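PDB 5MU5: uncharacterized protein from Magnetospirillum magneticum AMB-1, which is a glycosyltransferase of the Maf family that probably attaches sugars to flagellin and is involved in the formation of bacterial flagella. Local coordinates for residues S37-V40 with D46-V49; Q559-H564 with E623-E628; R570-L575 with M600-Y605. One frame throughout, in Å; residues are numbered along the deposited sequence.

Contact 1. Residues S37-V40 with D46-V49; sequences SNLV and DLDV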
loop_
_atom_site.group_PDB
_atom_site.type_symbol
_atom_site.label_atom_id
_atom_site.label_comp_id
_atom_site.label_asym_id
_atom_site.label_seq_id
_atom_site.Cartn_x
_atom_site.Cartn_y
_atom_site.Cartn_z
ATOM N N SER A 37 -0.868 -35.328 18.280
ATOM C CA SER A 37 0.086 -35.293 19.383
ATOM C C SER A 37 -0.629 -35.498 20.696
ATOM O O SER A 37 -1.852 -35.438 20.748
ATOM C CB SER A 37 0.853 -33.968 19.394
ATOM O OG SER A 37 -0.031 -32.873 19.320
ATOM N N ASN A 38 0.143 -35.750 21.751
ATOM C CA ASN A 38 -0.405 -36.037 23.077
ATOM C C ASN A 38 0.006 -34.992 24.087
ATOM O O ASN A 38 1.152 -34.566 24.105
ATOM C CB ASN A 38 0.087 -37.403 23.578
ATOM C CG ASN A 38 -0.399 -38.545 22.723
ATOM O OD1 ASN A 38 -1.593 -38.665 22.449
ATOM N ND2 ASN A 38 0.519 -39.399 22.304
ATOM N N LEU A 39 -0.933 -34.580 24.929
ATOM C CA LEU A 39 -0.628 -33.669 26.016
ATOM C C LEU A 39 -0.295 -34.557 27.195
ATOM O O LEU A 39 -1.128 -35.358 27.602
ATOM C CB LEU A 39 -1.827 -32.780 26.341
ATOM C CG LEU A 39 -1.550 -31.669 27.359
ATOM C CD1 LEU A 39 -0.570 -30.669 26.782
ATOM C CD2 LEU A 39 -2.832 -30.972 27.788
ATOM N N VAL A 40 0.919 -34.435 27.726
ATOM C CA VAL A 40 1.366 -35.273 28.838
ATOM C C VAL A 40 2.030 -34.442 29.932
ATOM O O VAL A 40 2.486 -33.331 29.679
ATOM C CB VAL A 40 2.348 -36.374 28.361
ATOM C CG1 VAL A 40 1.732 -37.189 27.231
ATOM C CG2 VAL A 40 3.677 -35.785 27.908
ATOM N N ASP A 46 5.249 -30.328 34.597
ATOM C CA ASP A 46 4.722 -29.320 33.678
ATOM C C ASP A 46 4.043 -30.050 32.543
ATOM O O ASP A 46 4.454 -31.167 32.176
ATOM C CB ASP A 46 5.844 -28.468 33.091
ATOM C CG ASP A 46 6.746 -27.882 34.146
ATOM O OD1 ASP A 46 6.210 -27.275 35.098
ATOM O OD2 ASP A 46 7.985 -28.028 34.011
ATOM N N LEU A 47 3.010 -29.433 31.986
ATOM C CA LEU A 47 2.335 -30.037 30.853
ATOM C C LEU A 47 3.249 -29.889 29.641
ATOM O O LEU A 47 3.927 -28.875 29.497
ATOM C CB LEU A 47 0.969 -29.398 30.607
ATOM C CG LEU A 47 -0.123 -29.787 31.610
ATOM C CD1 LEU A 47 -1.348 -28.917 31.384
ATOM C CD2 LEU A 47 -0.485 -31.266 31.498
ATOM N N ASP A 48 3.266 -30.911 28.789
ATOM C CA ASP A 48 4.138 -30.942 27.626
ATOM C C ASP A 48 3.425 -31.646 26.477
ATOM O O ASP A 48 2.423 -32.320 26.690
ATOM C CB ASP A 48 5.450 -31.664 27.983
ATOM C CG ASP A 48 6.616 -31.287 27.061
ATOM O OD1 ASP A 48 6.395 -30.669 25.995
ATOM O OD2 ASP A 48 7.784 -31.590 27.405
ATOM N N VAL A 49 3.926 -31.456 25.260
ATOM C CA VAL A 49 3.381 -32.100 24.063
ATOM C C VAL A 49 4.359 -33.142 23.524
ATOM O O VAL A 49 5.471 -32.815 23.113
ATOM C CB VAL A 49 3.065 -31.078 22.969
ATOM C CG1 VAL A 49 2.436 -31.761 21.769
ATOM C CG2 VAL A 49 2.126 -30.012 23.507
#

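Contact 2. Residues Q559-H564 with E623-E628; sequences QAMDDH and EIIRDE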
loop_
_atom_site.group_PDB
_atom_site.type_symbol
_atom_site.label_atom_id
_atom_site.label_comp_id
_atom_site.label_asym_id
_atom_site.label_seq_id
_atom_site.Cartn_x
_atom_site.Cartn_y
_atom_site.Cartn_z
ATOM N N GLN A 559 -10.006 16.225 19.702
ATOM C CA GLN A 559 -10.699 15.840 20.928
ATOM C C GLN A 559 -10.173 14.511 21.495
ATOM O O GLN A 559 -10.031 14.350 22.714
ATOM C CB GLN A 559 -12.204 15.733 20.647
ATOM C CG GLN A 559 -13.062 15.451 21.874
ATOM C CD GLN A 559 -12.936 16.545 22.917
ATOM O OE1 GLN A 559 -12.886 17.724 22.583
ATOM N NE2 GLN A 559 -12.877 16.160 24.182
ATOM N N ALA A 560 -9.886 13.567 20.598
ATOM C CA ALA A 560 -9.314 12.271 20.971
ATOM C C ALA A 560 -7.987 12.454 21.683
ATOM O O ALA A 560 -7.748 11.836 22.702
ATOM C CB ALA A 560 -9.123 11.403 19.739
ATOM N N MET A 561 -7.128 13.310 21.143
ATOM C CA MET A 561 -5.851 13.635 21.788
ATOM C C MET A 561 -6.085 14.220 23.199
ATOM O O MET A 561 -5.413 13.820 24.149
ATOM C CB MET A 561 -5.037 14.593 20.889
ATOM C CG MET A 561 -3.814 15.222 21.531
ATOM S SD MET A 561 -2.605 13.988 22.063
ATOM C CE MET A 561 -1.906 13.567 20.464
ATOM N N ASP A 562 -7.044 15.138 23.348
ATOM C CA ASP A 562 -7.361 15.695 24.686
ATOM C C ASP A 562 -7.884 14.631 25.642
ATOM O O ASP A 562 -7.546 14.642 26.810
ATOM C CB ASP A 562 -8.399 16.834 24.637
ATOM C CG ASP A 562 -7.815 18.151 24.159
ATOM O OD1 ASP A 562 -6.574 18.280 24.091
ATOM O OD2 ASP A 562 -8.602 19.068 23.831
ATOM N N ASP A 563 -8.716 13.726 25.154
ATOM C CA ASP A 563 -9.283 12.709 26.025
ATOM C C ASP A 563 -8.276 11.622 26.376
ATOM O O ASP A 563 -8.403 11.007 27.418
ATOM C CB ASP A 563 -10.511 12.054 25.373
ATOM C CG ASP A 563 -11.651 13.034 25.133
ATOM O OD1 ASP A 563 -11.751 14.044 25.862
ATOM O OD2 ASP A 563 -12.463 12.788 24.220
ATOM N N HIS A 564 -7.280 11.373 25.532
ATOM C CA HIS A 564 -6.412 10.219 25.769
ATOM C C HIS A 564 -4.919 10.485 25.861
ATOM O O HIS A 564 -4.124 9.536 25.934
ATOM C CB HIS A 564 -6.723 9.142 24.743
ATOM C CG HIS A 564 -8.152 8.717 24.777
ATOM N ND1 HIS A 564 -8.684 8.018 25.837
ATOM C CD2 HIS A 564 -9.180 8.952 23.928
ATOM C CE1 HIS A 564 -9.970 7.802 25.624
ATOM N NE2 HIS A 564 -10.297 8.365 24.475
ATOM N N GLU A 623 2.199 16.725 27.376
ATOM C CA GLU A 623 1.503 18.006 27.249
ATOM C C GLU A 623 1.988 18.767 25.988
ATOM O O GLU A 623 1.183 19.319 25.229
ATOM C CB GLU A 623 1.652 18.830 28.529
ATOM C CG GLU A 623 1.263 20.310 28.419
ATOM C CD GLU A 623 -0.107 20.560 27.789
ATOM O OE1 GLU A 623 -1.023 19.721 27.916
ATOM O OE2 GLU A 623 -0.267 21.618 27.146
ATOM N N ILE A 624 3.297 18.763 25.753
ATOM C CA ILE A 624 3.856 19.331 24.522
ATOM C C ILE A 624 3.239 18.717 23.272
ATOM O O ILE A 624 2.890 19.427 22.316
ATOM C CB ILE A 624 5.376 19.152 24.491
ATOM C CG1 ILE A 624 6.007 20.146 25.478
ATOM C CG2 ILE A 624 5.926 19.392 23.086
ATOM C CD1 ILE A 624 7.484 19.942 25.723
ATOM N N ILE A 625 3.132 17.393 23.265
ATOM C CA ILE A 625 2.569 16.681 22.131
ATOM C C ILE A 625 1.105 17.073 21.911
ATOM O O ILE A 625 0.670 17.274 20.773
ATOM C CB ILE A 625 2.658 15.164 22.364
ATOM C CG1 ILE A 625 4.096 14.727 22.206
ATOM C CG2 ILE A 625 1.796 14.391 21.379
ATOM C CD1 ILE A 625 4.353 13.382 22.807
ATOM N N ARG A 626 0.367 17.189 23.008
ATOM C CA ARG A 626 -1.036 17.528 22.945
ATOM C C ARG A 626 -1.191 18.900 22.335
ATOM O O ARG A 626 -1.967 19.098 21.414
ATOM C CB ARG A 626 -1.659 17.504 24.341
ATOM C CG ARG A 626 -3.178 17.626 24.361
ATOM C CD ARG A 626 -3.703 18.069 25.728
ATOM N NE ARG A 626 -3.143 19.373 26.052
ATOM C CZ ARG A 626 -3.499 20.527 25.479
ATOM N NH1 ARG A 626 -4.445 20.574 24.547
ATOM N NH2 ARG A 626 -2.881 21.647 25.824
ATOM N N ASP A 627 -0.422 19.839 22.838
ATOM C CA ASP A 627 -0.555 21.219 22.408
ATOM C C ASP A 627 -0.157 21.405 20.932
ATOM O O ASP A 627 -0.863 22.064 20.182
ATOM C CB ASP A 627 0.305 22.108 23.296
ATOM C CG ASP A 627 0.079 23.557 23.035
ATOM O OD1 ASP A 627 -1.089 23.951 22.870
ATOM O OD2 ASP A 627 1.066 24.310 22.997
ATOM N N GLU A 628 0.971 20.817 20.531
ATOM C CA GLU A 628 1.416 20.893 19.146
ATOM C C GLU A 628 0.508 20.109 18.217
ATOM O O GLU A 628 0.311 20.508 17.079
ATOM C CB GLU A 628 2.855 20.422 19.003
ATOM C CG GLU A 628 3.848 21.361 19.675
ATOM C CD GLU A 628 3.924 22.754 19.044
ATOM O OE1 GLU A 628 3.496 22.928 17.870
ATOM O OE2 GLU A 628 4.430 23.686 19.729
#

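Contact 3. Residues R570-L575 with M600-Y605; sequences RLMLVL and MAAMCY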
loop_
_atom_site.group_PDB
_atom_site.type_symbol
_atom_site.label_atom_id
_atom_site.label_comp_id
_atom_site.label_asym_id
_atom_site.label_seq_id
_atom_site.Cartn_x
_atom_site.Cartn_y
_atom_site.Cartn_z
ATOM N N ARG A 570 -4.478 3.443 23.855
ATOM C CA ARG A 570 -5.878 3.837 23.746
ATOM C C ARG A 570 -6.032 4.984 22.737
ATOM O O ARG A 570 -6.908 4.950 21.894
ATOM C CB ARG A 570 -6.454 4.197 25.119
ATOM C CG ARG A 570 -7.944 4.555 25.115
ATOM C CD ARG A 570 -8.844 3.465 24.515
ATOM N NE ARG A 570 -8.625 2.117 25.084
ATOM C CZ ARG A 570 -9.241 1.000 24.668
ATOM N NH1 ARG A 570 -10.133 1.035 23.669
ATOM N NH2 ARG A 570 -8.961 -0.166 25.251
ATOM N N LEU A 571 -5.151 5.970 22.817
ATOM C CA LEU A 571 -5.146 7.092 21.894
ATOM C C LEU A 571 -5.002 6.634 20.470
ATOM O O LEU A 571 -5.713 7.137 19.596
ATOM C CB LEU A 571 -3.996 8.050 22.215
ATOM C CG LEU A 571 -3.823 9.217 21.257
ATOM C CD1 LEU A 571 -5.133 9.971 21.100
ATOM C CD2 LEU A 571 -2.726 10.123 21.783
ATOM N N MET A 572 -4.081 5.697 20.229
ATOM C CA MET A 572 -3.880 5.146 18.862
ATOM C C MET A 572 -5.066 4.360 18.382
ATOM O O MET A 572 -5.436 4.466 17.221
ATOM C CB MET A 572 -2.665 4.224 18.765
ATOM C CG MET A 572 -1.353 4.901 18.471
ATOM S SD MET A 572 -1.298 5.989 17.030
ATOM C CE MET A 572 -2.312 5.160 15.797
ATOM N N LEU A 573 -5.659 3.561 19.267
ATOM C CA LEU A 573 -6.867 2.811 18.909
ATOM C C LEU A 573 -7.973 3.759 18.508
ATOM O O LEU A 573 -8.668 3.520 17.532
ATOM C CB LEU A 573 -7.363 1.926 20.061
ATOM C CG LEU A 573 -6.534 0.669 20.312
ATOM C CD1 LEU A 573 -6.818 0.064 21.685
ATOM C CD2 LEU A 573 -6.770 -0.348 19.212
ATOM N N VAL A 574 -8.121 4.848 19.243
ATOM C CA VAL A 574 -9.181 5.805 18.935
ATOM C C VAL A 574 -8.933 6.519 17.603
ATOM O O VAL A 574 -9.853 6.673 16.815
ATOM C CB VAL A 574 -9.376 6.819 20.071
ATOM C CG1 VAL A 574 -10.377 7.897 19.680
ATOM C CG2 VAL A 574 -9.876 6.102 21.314
ATOM N N LEU A 575 -7.700 6.941 17.345
ATOM C CA LEU A 575 -7.390 7.619 16.078
ATOM C C LEU A 575 -7.517 6.674 14.893
ATOM O O LEU A 575 -8.015 7.058 13.831
ATOM C CB LEU A 575 -5.974 8.207 16.081
ATOM C CG LEU A 575 -5.729 9.408 16.986
ATOM C CD1 LEU A 575 -4.240 9.752 16.977
ATOM C CD2 LEU A 575 -6.576 10.600 16.547
ATOM N N MET A 600 1.154 9.988 10.449
ATOM C CA MET A 600 2.569 10.208 10.481
ATOM C C MET A 600 2.963 11.041 11.685
ATOM O O MET A 600 4.028 10.792 12.276
ATOM C CB MET A 600 3.020 10.884 9.208
ATOM C CG MET A 600 2.892 9.927 8.057
ATOM S SD MET A 600 3.815 8.418 8.398
ATOM C CE MET A 600 5.474 9.090 8.147
ATOM N N ALA A 601 2.128 12.024 12.040
ATOM C CA ALA A 601 2.369 12.786 13.249
ATOM C C ALA A 601 2.351 11.846 14.457
ATOM O O ALA A 601 3.218 11.921 15.305
ATOM C CB ALA A 601 1.355 13.892 13.400
ATOM N N ALA A 602 1.399 10.922 14.496
ATOM C CA ALA A 602 1.299 9.954 15.600
ATOM C C ALA A 602 2.492 9.050 15.679
ATOM O O ALA A 602 2.942 8.718 16.767
ATOM C CB ALA A 602 0.040 9.122 15.497
ATOM N N MET A 603 3.003 8.660 14.530
ATOM C CA MET A 603 4.171 7.818 14.476
ATOM C C MET A 603 5.370 8.534 15.084
ATOM O O MET A 603 6.159 7.912 15.833
ATOM C CB MET A 603 4.496 7.487 13.038
ATOM C CG MET A 603 5.594 6.454 12.925
ATOM S SD MET A 603 6.403 6.612 11.345
ATOM C CE MET A 603 7.414 8.036 11.758
ATOM N N CYS A 604 5.512 9.820 14.736
ATOM C CA CYS A 604 6.588 10.686 15.247
ATOM C C CYS A 604 6.514 10.854 16.755
ATOM O O CYS A 604 7.469 10.546 17.454
ATOM C CB CYS A 604 6.564 12.065 14.565
ATOM S SG CYS A 604 7.010 11.972 12.799
ATOM N N TYR A 605 5.378 11.290 17.285
ATOM C CA TYR A 605 5.333 11.451 18.723
ATOM C C TYR A 605 5.441 10.116 19.475
ATOM O O TYR A 605 6.040 10.055 20.532
ATOM C CB TYR A 605 4.151 12.304 19.182
ATOM C CG TYR A 605 2.760 11.749 19.045
ATOM C CD1 TYR A 605 2.297 10.705 19.857
ATOM C CD2 TYR A 605 1.867 12.343 18.158
ATOM C CE1 TYR A 605 0.996 10.240 19.738
ATOM C CE2 TYR A 605 0.566 11.894 18.049
ATOM C CZ TYR A 605 0.138 10.840 18.842
ATOM O OH TYR A 605 -1.146 10.364 18.744
#

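Contact 1. Residues S37-V40 with D46-V49
V40 and D48 face each other as an antiparallel hydrogen-bonded pair of a beta hairpin, and two backbone bonds tie them together. V40 N donates to D48 O at 2.8 Å, almost straight at 170°, and D48 N returns to V40 O at 2.7 Å with more bend at the hydrogen. Weaker CA-H...O contacts fill the intervals: V49 CA lies 3.3 Å from N38 O, L39 CA approaches D48 O, and L47 CA approaches V40 O.

The apolar contacts fall mainly on the face of the non-hydrogen-bonded pair L39 and V49. L39 CD1 meets V49 CG2 and L39 CG meets L47 CD2, each at 4.3 Å. With CG anti to its backbone N (chi1 -173°), L39 also brings CD1 to 3.4 Å from D48 O. V49 CG1 rests 3.6 Å from S37 CB.

Polar side chains fasten the hairpin to its surroundings. D48 OD1 accepts from V49 N at 2.7 Å, and its carboxylate also receives the backbone N atoms of Y57 and G58, while S37 OG bonds to D155 and H159. The L39 and V49 face packs on helix 154-160 through H159 and F156, whereas V40 and D48 touch F55 of strand 54-55, the third strand of this small antiparallel sheet.

Contact 2. Residues Q559-H564 with E623-E628
M561 lays its CG against the aliphatic root of R626, CG to CG 3.8 Å, where two antiparallel helices of the Maf helical bundle run side by side. The segment axes are 9.9 Å apart at an angle of 162°. With CG anti to the backbone N (chi1 169°) and bends at the next two torsions, the methionine chain curls so that SD passes near R626 CA and CE reaches I625 CG2 at 3.9 Å, the two side chains crossing at about a right angle. Y605 of helix 589-609 also touches both M561 and I625, so this apolar layer faces a third helix.

A salt-bridge network flanks it. R626 grips E623, one turn earlier on its own helix, side-on: NE donates to OE1 at 2.8 Å, nearly straight, and NH2 to OE2 at 2.9 Å. This two-point hold fixes the rotation of the guanidinium and presents NH1 to D562 on the other helix. An alanine at R626 would remove the positive charge between two acids, and would probably leave E623 without its mate, D562 with a weak bond to H630, and M561 CG without its aliphatic support. The link between helices is longer than the grip within one: R626 NH1 meets D562 OD1 at 3.2 Å, on the syn side of a carboxylate whose plane is turned 44° from the guanidinium.

Contact 3. Residues R570-L575 with M600-Y605
Y605 reaches across from its helix to bring its hydroxyl against two leucines of the facing one. These van der Waals contacts are the heart of the packing: OH lies 3.4 Å from L571 CD2 and 3.6 Å from L575 CD1, so the phenol oxygen sits against methyl groups one helical turn apart. L571 CD2 is also 4.2 Å from CZ, approaching the ring obliquely. The tyrosine CG stands between its own backbone N and carbonyl carbon (chi1 69°), which lays one face of the ring, near its rim, over A602 CA of the preceding turn while its far end extends to the leucines.

A sulfur contact forms the second group. M572, bent at chi2 and chi3, brings SD to 3.7 Å from A602 CB, the small alanine accepting the bulkier chain.

Polarity is the exception in this greasy interface: Y605 OH is buried with no hydrogen-bonding partner in the model. Helices 546-564 and 618-646 close over the tyrosine with M561, I625 and F629.

The segments run almost exactly antiparallel, 171° between directions, but with axes 11.7 Å apart, a spacing bridged largely by Y605 and M572: a buried layer characteristic of the interior of an antiparallel helical bundle, here that of the Maf family.

The three contacts illustrate how one chain combines separate structural modules. Contact 1 comes first along the sequence, as a local hairpin in the range of the Maf N-terminal domain; its centre is 49 Å from that of contact 2 and 42 Å from that of contact 3, with no touch to either. The other two share the helical bundle domain, their centres only about 10 Å apart. Contact 3 is nested within the loop closed by contact 2, its helices 568-579 and 589-609 lying in sequence between helices 546-564 and 618-646. L571 of contact 3 touches M561 of contact 2, so that the four helices meet in one packed layer, a module distinct from that of the hairpin.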